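Local coordinates for protein alpha-glucosidase ([Eubacterium] rectale, PDB 6PNR) that probably cleaves sulfoquinovosides, sulfonated sugar glycosides, as a sulfoquinovosidase of glycoside hydrolase family 31, at residues W387-G392 against V436-R441; L453-D458 against L486-I491; L287-K292 against L316-P321. All coordinates share one frame; numbering follows the deposited sequence.

Overall arrangement
From the N terminus, contact 3 closes first: 287-292, following strand 285-287, meets strand 314-319 after a 23-residue excursion that contains helix 301-310. Contact 1 comes next, pairing strand 386-389 with strand 437-439 across a connection that includes helix 408-429. Contact 2 closes last, when 453-458 meets 486-491 beyond helix 469-481. The three run in series, so none nests in or crosses another. Space links them more tightly: strands 314-319 and 386-389 are neighbours in the parallel barrel sheet, and M440 is probably hydrogen-bonded to L453 and W455. Contacts 2 and 3 do not touch, their nearest atoms about 6 Å apart, yet all three reach the bound inhibitor.

Contact 1 of 3, residues W387-G392 against V436-R441; sequences WMADFG and VVYFMR. With 9VH ([(3~{S},4~{R},5~{R})-4,5-bis(oxidanyl)piperidin-3-yl]methanesulfonic acid), chain C.
W387 and M388 lie level with Y438 and F439 in two parallel strands whose axes approach to 4.6 Å, their N-to-C directions 42° apart. F439 makes both of its backbone bonds to the residues flanking M388: its N donates to W387 O, and its O accepts A389 N at 2.8 Å. A third, longer bond, W387 N to V437 O at 3.2 Å, extends the pairing backwards. On one side of the sheet W387 and Y438 point the same way, each with CG between its backbone N and carbonyl carbon (chi1 58° and 50°). Y438 CB therefore stands over the five-membered ring of W387, 3.7 Å from the centroid, whereas the two rings are slid apart and barely overlap. Their polar ends are held by other parts of the chain, W387 NE1 by N423 and Y438 OH by Y450. On the other side F439 turns a ring face over W387 O and M388 CA, and M388 CB reaches its rim at CE2, 3.5 Å away. This pairing belongs to the parallel sheet of the family 31 TIM barrel, whose strands deliver pocket residues at their C-terminal ends, here D390, F391 and R441. The extended arm of R441 carries its guanidinium there. D390 OD1 sits 3.2 Å from R441 NE but over the guanidinium face, so the attraction is one of charge alone; NE has E393 as its stronger partner, and D390 OD2 is bonded to Y318 OH. R441 CZ lies over the F391 ring, 4.4 Å from its centroid, in a cation-pi contact. One water donates to A389 O and F391 O and accepts from R441 N, bridging the diverging backbones, while M388 CE approaches inhibitor O4 at 3.4 Å.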
loop_
_atom_site.group_PDB
_atom_site.type_symbol
_atom_site.label_atom_id
_atom_site.label_comp_id
_atom_site.label_asym_id
_atom_site.label_seq_id
_atom_site.Cartn_x
_atom_site.Cartn_y
_atom_site.Cartn_z
ATOM N N TRP A 387 32.717 -9.014 -18.004
ATOM C CA TRP A 387 31.335 -9.373 -18.278
ATOM C C TRP A 387 30.402 -8.784 -17.228
ATOM O O TRP A 387 30.795 -8.500 -16.093
ATOM C CB TRP A 387 31.140 -10.896 -18.343
ATOM C CG TRP A 387 31.538 -11.668 -17.099
ATOM C CD1 TRP A 387 30.739 -12.019 -16.058
ATOM C CD2 TRP A 387 32.823 -12.238 -16.824
ATOM N NE1 TRP A 387 31.452 -12.763 -15.138
ATOM C CE2 TRP A 387 32.731 -12.915 -15.592
ATOM C CE3 TRP A 387 34.034 -12.255 -17.510
ATOM C CZ2 TRP A 387 33.816 -13.570 -15.016
ATOM C CZ3 TRP A 387 35.114 -12.906 -16.931
ATOM C CH2 TRP A 387 34.991 -13.560 -15.701
ATOM N N MET A 388 29.153 -8.608 -17.637
ATOM C CA MET A 388 28.076 -8.372 -16.687
ATOM C C MET A 388 27.759 -9.681 -15.979
ATOM O O MET A 388 27.503 -10.696 -16.637
ATOM C CB MET A 388 26.843 -7.837 -17.409
ATOM C CG MET A 388 25.657 -7.564 -16.479
ATOM S SD MET A 388 24.237 -6.806 -17.322
ATOM C CE MET A 388 24.776 -5.109 -17.462
ATOM N N ALA A 389 27.816 -9.675 -14.648
ATOM C CA ALA A 389 27.473 -10.846 -13.839
ATOM C C ALA A 389 26.169 -10.510 -13.123
ATOM O O ALA A 389 26.163 -9.942 -12.028
ATOM C CB ALA A 389 28.599 -11.202 -12.862
ATOM N N ASP A 390 25.063 -10.905 -13.741
ATOM C CA ASP A 390 23.766 -10.301 -13.522
ATOM C C ASP A 390 22.935 -11.113 -12.532
ATOM O O ASP A 390 23.264 -12.244 -12.173
ATOM C CB ASP A 390 23.056 -10.192 -14.872
ATOM C CG ASP A 390 21.889 -9.244 -14.861
ATOM O OD1 ASP A 390 21.674 -8.481 -13.884
ATOM O OD2 ASP A 390 21.179 -9.268 -15.870
ATOM N N PHE A 391 21.841 -10.501 -12.092
ATOM C CA PHE A 391 20.818 -11.126 -11.263
ATOM C C PHE A 391 21.368 -11.646 -9.940
ATOM O O PHE A 391 22.406 -11.184 -9.466
ATOM C CB PHE A 391 20.119 -12.248 -12.035
ATOM C CG PHE A 391 19.160 -11.750 -13.099
ATOM C CD1 PHE A 391 17.854 -11.414 -12.773
ATOM C CD2 PHE A 391 19.565 -11.621 -14.416
ATOM C CE1 PHE A 391 16.959 -10.968 -13.752
ATOM C CE2 PHE A 391 18.678 -11.168 -15.404
ATOM C CZ PHE A 391 17.381 -10.832 -15.065
ATOM N N GLY A 392 20.665 -12.606 -9.343
ATOM C CA GLY A 392 20.931 -13.057 -7.992
ATOM C C GLY A 392 19.814 -12.773 -7.006
ATOM O O GLY A 392 19.937 -13.168 -5.840
ATOM N N VAL A 436 40.886 -8.951 -15.400
ATOM C CA VAL A 436 39.541 -9.028 -15.961
ATOM C C VAL A 436 38.592 -8.490 -14.909
ATOM O O VAL A 436 38.885 -8.527 -13.710
ATOM C CB VAL A 436 39.134 -10.457 -16.375
ATOM C CG1 VAL A 436 40.195 -11.109 -17.246
ATOM C CG2 VAL A 436 38.839 -11.287 -15.164
ATOM N N VAL A 437 37.453 -7.975 -15.346
ATOM C CA VAL A 437 36.527 -7.372 -14.395
ATOM C C VAL A 437 35.105 -7.783 -14.741
ATOM O O VAL A 437 34.705 -7.742 -15.909
ATOM C CB VAL A 437 36.675 -5.834 -14.357
ATOM C CG1 VAL A 437 36.528 -5.221 -15.748
ATOM C CG2 VAL A 437 35.682 -5.228 -13.362
ATOM N N TYR A 438 34.346 -8.198 -13.728
ATOM C CA TYR A 438 32.920 -8.431 -13.893
ATOM C C TYR A 438 32.174 -7.403 -13.055
ATOM O O TYR A 438 32.709 -6.865 -12.081
ATOM C CB TYR A 438 32.505 -9.867 -13.506
ATOM C CG TYR A 438 33.031 -10.289 -12.151
ATOM C CD1 TYR A 438 34.301 -10.835 -12.019
ATOM C CD2 TYR A 438 32.267 -10.117 -11.003
ATOM C CE1 TYR A 438 34.803 -11.201 -10.772
ATOM C CE2 TYR A 438 32.760 -10.466 -9.747
ATOM C CZ TYR A 438 34.028 -11.012 -9.641
ATOM O OH TYR A 438 34.526 -11.361 -8.405
ATOM N N PHE A 439 30.954 -7.088 -13.450
ATOM C CA PHE A 439 30.193 -6.114 -12.677
ATOM C C PHE A 439 28.836 -6.687 -12.320
ATOM O O PHE A 439 28.187 -7.335 -13.145
ATOM C CB PHE A 439 30.067 -4.755 -13.413
ATOM C CG PHE A 439 29.938 -4.862 -14.915
ATOM C CD1 PHE A 439 31.056 -5.059 -15.718
ATOM C CD2 PHE A 439 28.693 -4.712 -15.529
ATOM C CE1 PHE A 439 30.933 -5.133 -17.100
ATOM C CE2 PHE A 439 28.562 -4.788 -16.914
ATOM C CZ PHE A 439 29.662 -4.997 -17.695
ATOM N N MET A 440 28.430 -6.466 -11.070
ATOM C CA MET A 440 27.205 -7.021 -10.514
ATOM C C MET A 440 26.272 -5.905 -10.062
ATOM O O MET A 440 26.712 -4.830 -9.645
ATOM C CB MET A 440 27.520 -7.939 -9.331
ATOM C CG MET A 440 28.642 -8.942 -9.610
ATOM S SD MET A 440 28.858 -10.086 -8.245
ATOM C CE MET A 440 27.289 -10.957 -8.246
ATOM N N ARG A 441 24.970 -6.167 -10.145
ATOM C CA ARG A 441 23.983 -5.250 -9.593
ATOM C C ARG A 441 23.430 -5.714 -8.247
ATOM O O ARG A 441 23.008 -4.881 -7.448
ATOM C CB ARG A 441 22.817 -5.063 -10.578
ATOM C CG ARG A 441 21.979 -6.317 -10.795
ATOM C CD ARG A 441 20.790 -6.089 -11.754
ATOM N NE ARG A 441 19.809 -7.166 -11.642
ATOM C CZ ARG A 441 18.695 -7.260 -12.374
ATOM N NH1 ARG A 441 18.400 -6.333 -13.279
ATOM N NH2 ARG A 441 17.864 -8.276 -12.184
HETATM O O1 9VH C . 17.082 -9.064 -20.823
HETATM S S1 9VH C . 17.955 -9.934 -20.055
HETATM O O2 9VH C . 17.348 -10.258 -18.787
HETATM O O3 9VH C . 18.373 -11.076 -20.832
HETATM C C1 9VH C . 19.398 -8.957 -19.738
HETATM C C2 9VH C . 19.158 -7.735 -18.842
HETATM C C3 9VH C . 18.988 -8.226 -17.412
HETATM N N1 9VH C . 19.040 -7.226 -16.347
HETATM C C4 9VH C . 20.212 -6.357 -16.456
HETATM C C5 9VH C . 20.249 -5.701 -17.827
HETATM O O4 9VH C . 21.399 -4.860 -17.886
HETATM C C6 9VH C . 20.334 -6.763 -18.915
HETATM O O5 9VH C . 20.384 -6.155 -20.203
HETATM O O HOH W 1 24.360 -9.178 -10.114
#

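Contact 2 of 3, residues L453-D458 against L486-I491; sequences LLWAGD and LTHSDI. With 9VH ([(3~{S},4~{R},5~{R})-4,5-bis(oxidanyl)piperidin-3-yl]methanesulfonic acid), chain C.
H488 has CG between its backbone N and carbonyl carbon (chi1 75°), which lays the imidazole beneath W455 CB and brings ND1 to L454 O. W455 has an unusual chi1 of 101°, well off a staggered position, which brings its indole NE1 near the D490 carboxylate. The methylene W455 CB stands over the imidazole face, 3.5 Å from the centroid, a CH-pi contact; the two ring systems themselves are oblique. H488 ND1 donates to L454 O at 2.9 Å, but the bond is bent, with the oxygen out of the ring plane. NE2 is hydrogen-bonded to R521 NE, so both imidazole nitrogens have partners and the ring's rotation is fixed. L453, its CG anti to the backbone N, divides its methyls: CD2 packs on H488 CE1 at 3.6 Å and CD1 on L486 CB at 3.7 Å. Neither segment is regular strand where they meet, yet the backbones run in roughly the same direction, joined by L454 N to L486 O and by A456 N to H488 O, the latter 2.9 Å long. L453 and W455 also bond to the backbone of M440, just after strand 437-439, so 453-458 lies between that strand and 486-491 in the TIM barrel. At the pocket end W455 NE1 donates to a water lying in the indole plane, at the ring edge. That water donates to D458 OD1 and to D490 OD2, the latter 2.6 Å away, and its remaining bond is with inhibitor O4. D490 OD1 is in turn tied by a salt bridge to R521, which also makes a cation-pi contact with W455, so this second-shell arginine probably steadies both. A further water accepts from D490 N at 2.9 Å and lies close to G457 O.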
loop_
_atom_site.group_PDB
_atom_site.type_symbol
_atom_site.label_atom_id
_atom_site.label_comp_id
_atom_site.label_asym_id
_atom_site.label_seq_id
_atom_site.Cartn_x
_atom_site.Cartn_y
_atom_site.Cartn_z
ATOM N N LEU A 453 33.326 -4.996 -9.233
ATOM C CA LEU A 453 32.760 -3.721 -9.659
ATOM C C LEU A 453 31.238 -3.784 -9.577
ATOM O O LEU A 453 30.631 -4.717 -10.111
ATOM C CB LEU A 453 33.205 -3.379 -11.090
ATOM C CG LEU A 453 32.566 -2.155 -11.773
ATOM C CD1 LEU A 453 32.970 -0.849 -11.081
ATOM C CD2 LEU A 453 32.940 -2.088 -13.241
ATOM N N LEU A 454 30.615 -2.820 -8.902
ATOM C CA LEU A 454 29.163 -2.697 -8.892
ATOM C C LEU A 454 28.697 -1.907 -10.108
ATOM O O LEU A 454 29.456 -1.134 -10.695
ATOM C CB LEU A 454 28.674 -1.974 -7.631
ATOM C CG LEU A 454 28.363 -2.710 -6.334
ATOM C CD1 LEU A 454 27.702 -1.723 -5.372
ATOM C CD2 LEU A 454 27.456 -3.887 -6.591
ATOM N N TRP A 455 27.428 -2.103 -10.482
ATOM C CA TRP A 455 26.722 -1.083 -11.244
ATOM C C TRP A 455 25.339 -0.924 -10.626
ATOM O O TRP A 455 24.839 -1.815 -9.931
ATOM C CB TRP A 455 26.689 -1.376 -12.769
ATOM C CG TRP A 455 25.428 -1.964 -13.375
ATOM C CD1 TRP A 455 24.417 -1.281 -14.005
ATOM C CD2 TRP A 455 25.093 -3.358 -13.481
ATOM N NE1 TRP A 455 23.468 -2.161 -14.464
ATOM C CE2 TRP A 455 23.854 -3.441 -14.154
ATOM C CE3 TRP A 455 25.723 -4.545 -13.068
ATOM C CZ2 TRP A 455 23.220 -4.663 -14.411
ATOM C CZ3 TRP A 455 25.102 -5.752 -13.324
ATOM C CH2 TRP A 455 23.853 -5.804 -13.988
ATOM N N ALA A 456 24.752 0.256 -10.833
ATOM C CA ALA A 456 23.507 0.641 -10.172
ATOM C C ALA A 456 22.280 -0.124 -10.684
ATOM O O ALA A 456 21.161 0.281 -10.342
ATOM C CB ALA A 456 23.286 2.154 -10.314
ATOM N N GLY A 457 22.398 -1.189 -11.468
ATOM C CA GLY A 457 21.210 -1.923 -11.865
ATOM C C GLY A 457 20.432 -1.158 -12.921
ATOM O O GLY A 457 20.959 -0.247 -13.572
ATOM N N ASP A 458 19.161 -1.531 -13.079
ATOM C CA ASP A 458 18.290 -0.942 -14.093
ATOM C C ASP A 458 17.681 0.363 -13.584
ATOM O O ASP A 458 16.905 0.350 -12.623
ATOM C CB ASP A 458 17.142 -1.890 -14.444
ATOM C CG ASP A 458 17.595 -3.236 -14.985
ATOM O OD1 ASP A 458 18.802 -3.433 -15.247
ATOM O OD2 ASP A 458 16.697 -4.094 -15.172
ATOM N N LEU A 486 33.683 0.832 -5.780
ATOM C CA LEU A 486 33.721 0.926 -7.235
ATOM C C LEU A 486 32.319 0.688 -7.772
ATOM O O LEU A 486 31.761 -0.389 -7.568
ATOM C CB LEU A 486 34.673 -0.105 -7.841
ATOM C CG LEU A 486 36.090 -0.160 -7.270
ATOM C CD1 LEU A 486 36.881 -1.236 -8.000
ATOM C CD2 LEU A 486 36.735 1.177 -7.417
ATOM N N THR A 487 31.763 1.669 -8.470
ATOM C CA THR A 487 30.459 1.466 -9.079
ATOM C C THR A 487 30.340 2.318 -10.337
ATOM O O THR A 487 31.199 3.155 -10.635
ATOM C CB THR A 487 29.327 1.759 -8.082
ATOM O OG1 THR A 487 28.091 1.238 -8.602
ATOM C CG2 THR A 487 29.202 3.256 -7.819
ATOM N N HIS A 488 29.252 2.095 -11.073
ATOM C CA HIS A 488 28.977 2.823 -12.305
ATOM C C HIS A 488 27.511 2.604 -12.670
ATOM O O HIS A 488 26.760 1.976 -11.923
ATOM C CB HIS A 488 29.928 2.392 -13.429
ATOM C CG HIS A 488 29.624 1.056 -14.043
ATOM N ND1 HIS A 488 29.893 -0.138 -13.407
ATOM C CD2 HIS A 488 29.150 0.728 -15.272
ATOM C CE1 HIS A 488 29.583 -1.144 -14.210
ATOM N NE2 HIS A 488 29.127 -0.643 -15.347
ATOM N N SER A 489 27.090 3.153 -13.806
ATOM C CA SER A 489 25.708 2.968 -14.244
ATOM C C SER A 489 25.653 2.815 -15.757
ATOM O O SER A 489 26.616 3.138 -16.466
ATOM C CB SER A 489 24.812 4.144 -13.804
ATOM O OG SER A 489 25.338 5.379 -14.284
ATOM N N ASP A 490 24.510 2.295 -16.240
ATOM C CA ASP A 490 24.182 2.321 -17.671
ATOM C C ASP A 490 24.059 3.765 -18.144
ATOM O O ASP A 490 23.153 4.480 -17.705
ATOM C CB ASP A 490 22.836 1.621 -17.940
ATOM C CG ASP A 490 22.786 0.176 -17.472
ATOM O OD1 ASP A 490 23.786 -0.543 -17.628
ATOM O OD2 ASP A 490 21.702 -0.246 -16.986
ATOM N N ILE A 491 24.920 4.186 -19.069
ATOM C CA ILE A 491 24.836 5.558 -19.567
ATOM C C ILE A 491 23.566 5.691 -20.406
ATOM O O ILE A 491 23.464 5.114 -21.491
ATOM C CB ILE A 491 26.074 5.951 -20.373
ATOM C CG1 ILE A 491 27.286 6.049 -19.433
ATOM C CG2 ILE A 491 25.814 7.275 -21.099
ATOM C CD1 ILE A 491 28.605 6.222 -20.152
HETATM O O1 9VH C . 17.082 -9.064 -20.823
HETATM S S1 9VH C . 17.955 -9.934 -20.055
HETATM O O2 9VH C . 17.348 -10.258 -18.787
HETATM O O3 9VH C . 18.373 -11.076 -20.832
HETATM C C1 9VH C . 19.398 -8.957 -19.738
HETATM C C2 9VH C . 19.158 -7.735 -18.842
HETATM C C3 9VH C . 18.988 -8.226 -17.412
HETATM N N1 9VH C . 19.040 -7.226 -16.347
HETATM C C4 9VH C . 20.212 -6.357 -16.456
HETATM C C5 9VH C . 20.249 -5.701 -17.827
HETATM O O4 9VH C . 21.399 -4.860 -17.886
HETATM C C6 9VH C . 20.334 -6.763 -18.915
HETATM O O5 9VH C . 20.384 -6.155 -20.203
HETATM O O HOH W 2 21.120 -2.701 -16.376
HETATM O O HOH W 3 22.811 1.642 -13.932
#

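Contact 3 of 3, residues L287-K292 against L316-P321. With 9VH ([(3~{S},4~{R},5~{R})-4,5-bis(oxidanyl)piperidin-3-yl]methanesulfonic acid), chain C.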
loop_
_atom_site.group_PDB
_atom_site.type_symbol
_atom_site.label_atom_id
_atom_site.label_comp_id
_atom_site.label_asym_id
_atom_site.label_seq_id
_atom_site.Cartn_x
_atom_site.Cartn_y
_atom_site.Cartn_z
ATOM N N LEU A 287 17.896 -11.903 -23.716
ATOM C CA LEU A 287 19.040 -12.749 -24.010
ATOM C C LEU A 287 18.661 -14.215 -23.875
ATOM O O LEU A 287 17.750 -14.570 -23.124
ATOM C CB LEU A 287 20.195 -12.464 -23.048
ATOM C CG LEU A 287 20.673 -11.018 -22.978
ATOM C CD1 LEU A 287 21.801 -10.864 -21.947
ATOM C CD2 LEU A 287 21.117 -10.632 -24.377
ATOM N N GLN A 288 19.419 -15.070 -24.557
ATOM C CA GLN A 288 19.287 -16.517 -24.403
ATOM C C GLN A 288 20.207 -16.975 -23.271
ATOM O O GLN A 288 21.432 -16.828 -23.367
ATOM C CB GLN A 288 19.617 -17.220 -25.727
ATOM C CG GLN A 288 19.691 -18.746 -25.674
ATOM C CD GLN A 288 18.366 -19.428 -25.352
ATOM O OE1 GLN A 288 17.330 -18.786 -25.177
ATOM N NE2 GLN A 288 18.403 -20.747 -25.273
ATOM N N TRP A 289 19.625 -17.530 -22.197
ATOM C CA TRP A 289 20.393 -17.813 -20.971
ATOM C C TRP A 289 21.035 -19.202 -21.061
ATOM O O TRP A 289 20.619 -20.180 -20.432
ATOM C CB TRP A 289 19.512 -17.663 -19.735
ATOM C CG TRP A 289 19.042 -16.239 -19.502
ATOM C CD1 TRP A 289 19.246 -15.161 -20.322
ATOM C CD2 TRP A 289 18.299 -15.751 -18.380
ATOM N NE1 TRP A 289 18.663 -14.041 -19.783
ATOM C CE2 TRP A 289 18.081 -14.374 -18.591
ATOM C CE3 TRP A 289 17.804 -16.342 -17.212
ATOM C CZ2 TRP A 289 17.397 -13.584 -17.684
ATOM C CZ3 TRP A 289 17.115 -15.554 -16.315
ATOM C CH2 TRP A 289 16.922 -14.186 -16.554
ATOM N N ASP A 290 22.091 -19.255 -21.867
ATOM C CA ASP A 290 22.857 -20.474 -22.126
ATOM C C ASP A 290 24.282 -20.006 -22.431
ATOM O O ASP A 290 24.552 -19.553 -23.545
ATOM C CB ASP A 290 22.239 -21.239 -23.289
ATOM C CG ASP A 290 22.819 -22.634 -23.461
ATOM O OD1 ASP A 290 23.377 -23.189 -22.489
ATOM O OD2 ASP A 290 22.705 -23.170 -24.584
ATOM N N TRP A 291 25.173 -20.089 -21.438
ATOM C CA TRP A 291 26.395 -19.270 -21.406
ATOM C C TRP A 291 27.538 -19.871 -22.231
ATOM O O TRP A 291 28.631 -20.132 -21.732
ATOM C CB TRP A 291 26.824 -19.051 -19.960
ATOM C CG TRP A 291 25.655 -18.748 -19.074
ATOM C CD1 TRP A 291 25.268 -19.432 -17.949
ATOM C CD2 TRP A 291 24.688 -17.710 -19.264
ATOM N NE1 TRP A 291 24.122 -18.873 -17.427
ATOM C CE2 TRP A 291 23.752 -17.809 -18.210
ATOM C CE3 TRP A 291 24.523 -16.695 -20.216
ATOM C CZ2 TRP A 291 22.668 -16.937 -18.087
ATOM C CZ3 TRP A 291 23.444 -15.822 -20.080
ATOM C CH2 TRP A 291 22.539 -15.947 -19.027
ATOM N N LYS A 292 27.257 -20.067 -23.522
ATOM C CA LYS A 292 28.233 -20.391 -24.556
ATOM C C LYS A 292 27.962 -19.468 -25.730
ATOM O O LYS A 292 26.809 -19.106 -25.977
ATOM C CB LYS A 292 28.121 -21.852 -25.018
ATOM C CG LYS A 292 28.099 -22.843 -23.861
ATOM C CD LYS A 292 28.374 -24.277 -24.303
ATOM C CE LYS A 292 27.221 -24.888 -25.058
ATOM N NZ LYS A 292 27.508 -26.324 -25.358
ATOM N N LEU A 316 33.697 -7.939 -23.944
ATOM C CA LEU A 316 32.999 -8.224 -22.694
ATOM C C LEU A 316 31.661 -8.901 -22.966
ATOM O O LEU A 316 30.991 -8.614 -23.961
ATOM C CB LEU A 316 32.771 -6.948 -21.853
ATOM C CG LEU A 316 34.037 -6.217 -21.367
ATOM C CD1 LEU A 316 34.620 -5.276 -22.439
ATOM C CD2 LEU A 316 33.776 -5.475 -20.068
ATOM N N GLY A 317 31.275 -9.794 -22.059
ATOM C CA GLY A 317 30.091 -10.619 -22.239
ATOM C C GLY A 317 29.082 -10.497 -21.110
ATOM O O GLY A 317 28.942 -9.431 -20.496
ATOM N N TYR A 318 28.402 -11.598 -20.803
ATOM C CA TYR A 318 27.290 -11.601 -19.862
ATOM C C TYR A 318 27.068 -13.029 -19.385
ATOM O O TYR A 318 27.042 -13.943 -20.208
ATOM C CB TYR A 318 26.010 -11.052 -20.543
ATOM C CG TYR A 318 24.764 -11.127 -19.682
ATOM C CD1 TYR A 318 24.105 -12.342 -19.470
ATOM C CD2 TYR A 318 24.229 -9.984 -19.096
ATOM C CE1 TYR A 318 22.994 -12.425 -18.682
ATOM C CE2 TYR A 318 23.092 -10.057 -18.312
ATOM C CZ TYR A 318 22.487 -11.289 -18.096
ATOM O OH TYR A 318 21.348 -11.406 -17.319
ATOM N N VAL A 319 26.880 -13.212 -18.070
ATOM C CA VAL A 319 26.402 -14.463 -17.485
ATOM C C VAL A 319 25.505 -14.119 -16.301
ATOM O O VAL A 319 25.606 -13.043 -15.705
ATOM C CB VAL A 319 27.541 -15.403 -16.985
ATOM C CG1 VAL A 319 28.413 -15.878 -18.139
ATOM C CG2 VAL A 319 28.374 -14.685 -15.973
ATOM N N ASN A 320 24.643 -15.057 -15.945
ATOM C CA ASN A 320 23.872 -14.939 -14.714
ATOM C C ASN A 320 23.656 -16.349 -14.182
ATOM O O ASN A 320 23.992 -17.332 -14.855
ATOM C CB ASN A 320 22.567 -14.129 -14.934
ATOM C CG ASN A 320 21.420 -14.900 -15.624
ATOM O OD1 ASN A 320 21.185 -16.084 -15.361
ATOM N ND2 ASN A 320 20.643 -14.179 -16.460
ATOM N N PRO A 321 23.178 -16.494 -12.937
ATOM C CA PRO A 321 23.267 -17.822 -12.309
ATOM C C PRO A 321 22.083 -18.733 -12.603
ATOM O O PRO A 321 21.841 -19.690 -11.858
ATOM C CB PRO A 321 23.356 -17.486 -10.821
ATOM C CG PRO A 321 22.521 -16.276 -10.684
ATOM C CD PRO A 321 22.657 -15.495 -11.987
HETATM O O1 9VH C . 17.082 -9.064 -20.823
HETATM S S1 9VH C . 17.955 -9.934 -20.055
HETATM O O2 9VH C . 17.348 -10.258 -18.787
HETATM O O3 9VH C . 18.373 -11.076 -20.832
HETATM C C1 9VH C . 19.398 -8.957 -19.738
HETATM C C2 9VH C . 19.158 -7.735 -18.842
HETATM C C3 9VH C . 18.988 -8.226 -17.412
HETATM N N1 9VH C . 19.040 -7.226 -16.347
HETATM C C4 9VH C . 20.212 -6.357 -16.456
HETATM C C5 9VH C . 20.249 -5.701 -17.827
HETATM O O4 9VH C . 21.399 -4.860 -17.886
HETATM C C6 9VH C . 20.334 -6.763 -18.915
HETATM O O5 9VH C . 20.384 -6.155 -20.203
#
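L287 and Y318 supply the clearest CH-pi contact: methyl CD1 of L287 sits over the centre of the Y318 ring, 3.6 Å from the centroid and only 6° off its normal. W291 meets the same ring at its edge, CH2 lying 3.6 Å from Y318 CE1 with the two planes oblique. One face of the W291 indole is covered by V319 CA and N320 N, and the opposite face lies against the carbonyl carbon of W289, so the indole is held between the end of strand 314-319 and its own loop, at W289. W289 and W291 each form the centre of an inverse gamma turn. An alanine in place of W291 would probably open a gap beside Y318 and V319 and take away the indole atoms, CZ2 first, that pack on the N320 carboxamide. No direct hydrogen bond joins the two segments; the polar groups bond within one segment, to the inhibitor or to neighbouring residues. N320, with CG between backbone N and carbonyl carbon (chi1 78°), raises its amide nearly perpendicular to the W289 ring. Its ND2 stands 3.2 Å above the indole plane, over the centre, and donates almost straight (171°) to Y318 OH at 3.0 Å. N320 OD1 accepts from Y322 N, which fixes the amide's orientation. Toward the inhibitor, W289 NE1 donates to sulfonate O3 at 3.2 Å, and L287 N adds a weak bond to the same oxygen. In this TIM barrel F352 and F355 meet the W289 ring edge-to-face. One nearly straight and one weak bond from neutral N-H groups thus hold one sulfonate oxygen, consistent with selection for a sulfonated sugar. Y318 OH, already accepting from N320, is likely to direct its own proton at D390 OD2, so the N320 amide would orient a hydroxyl beside the pocket.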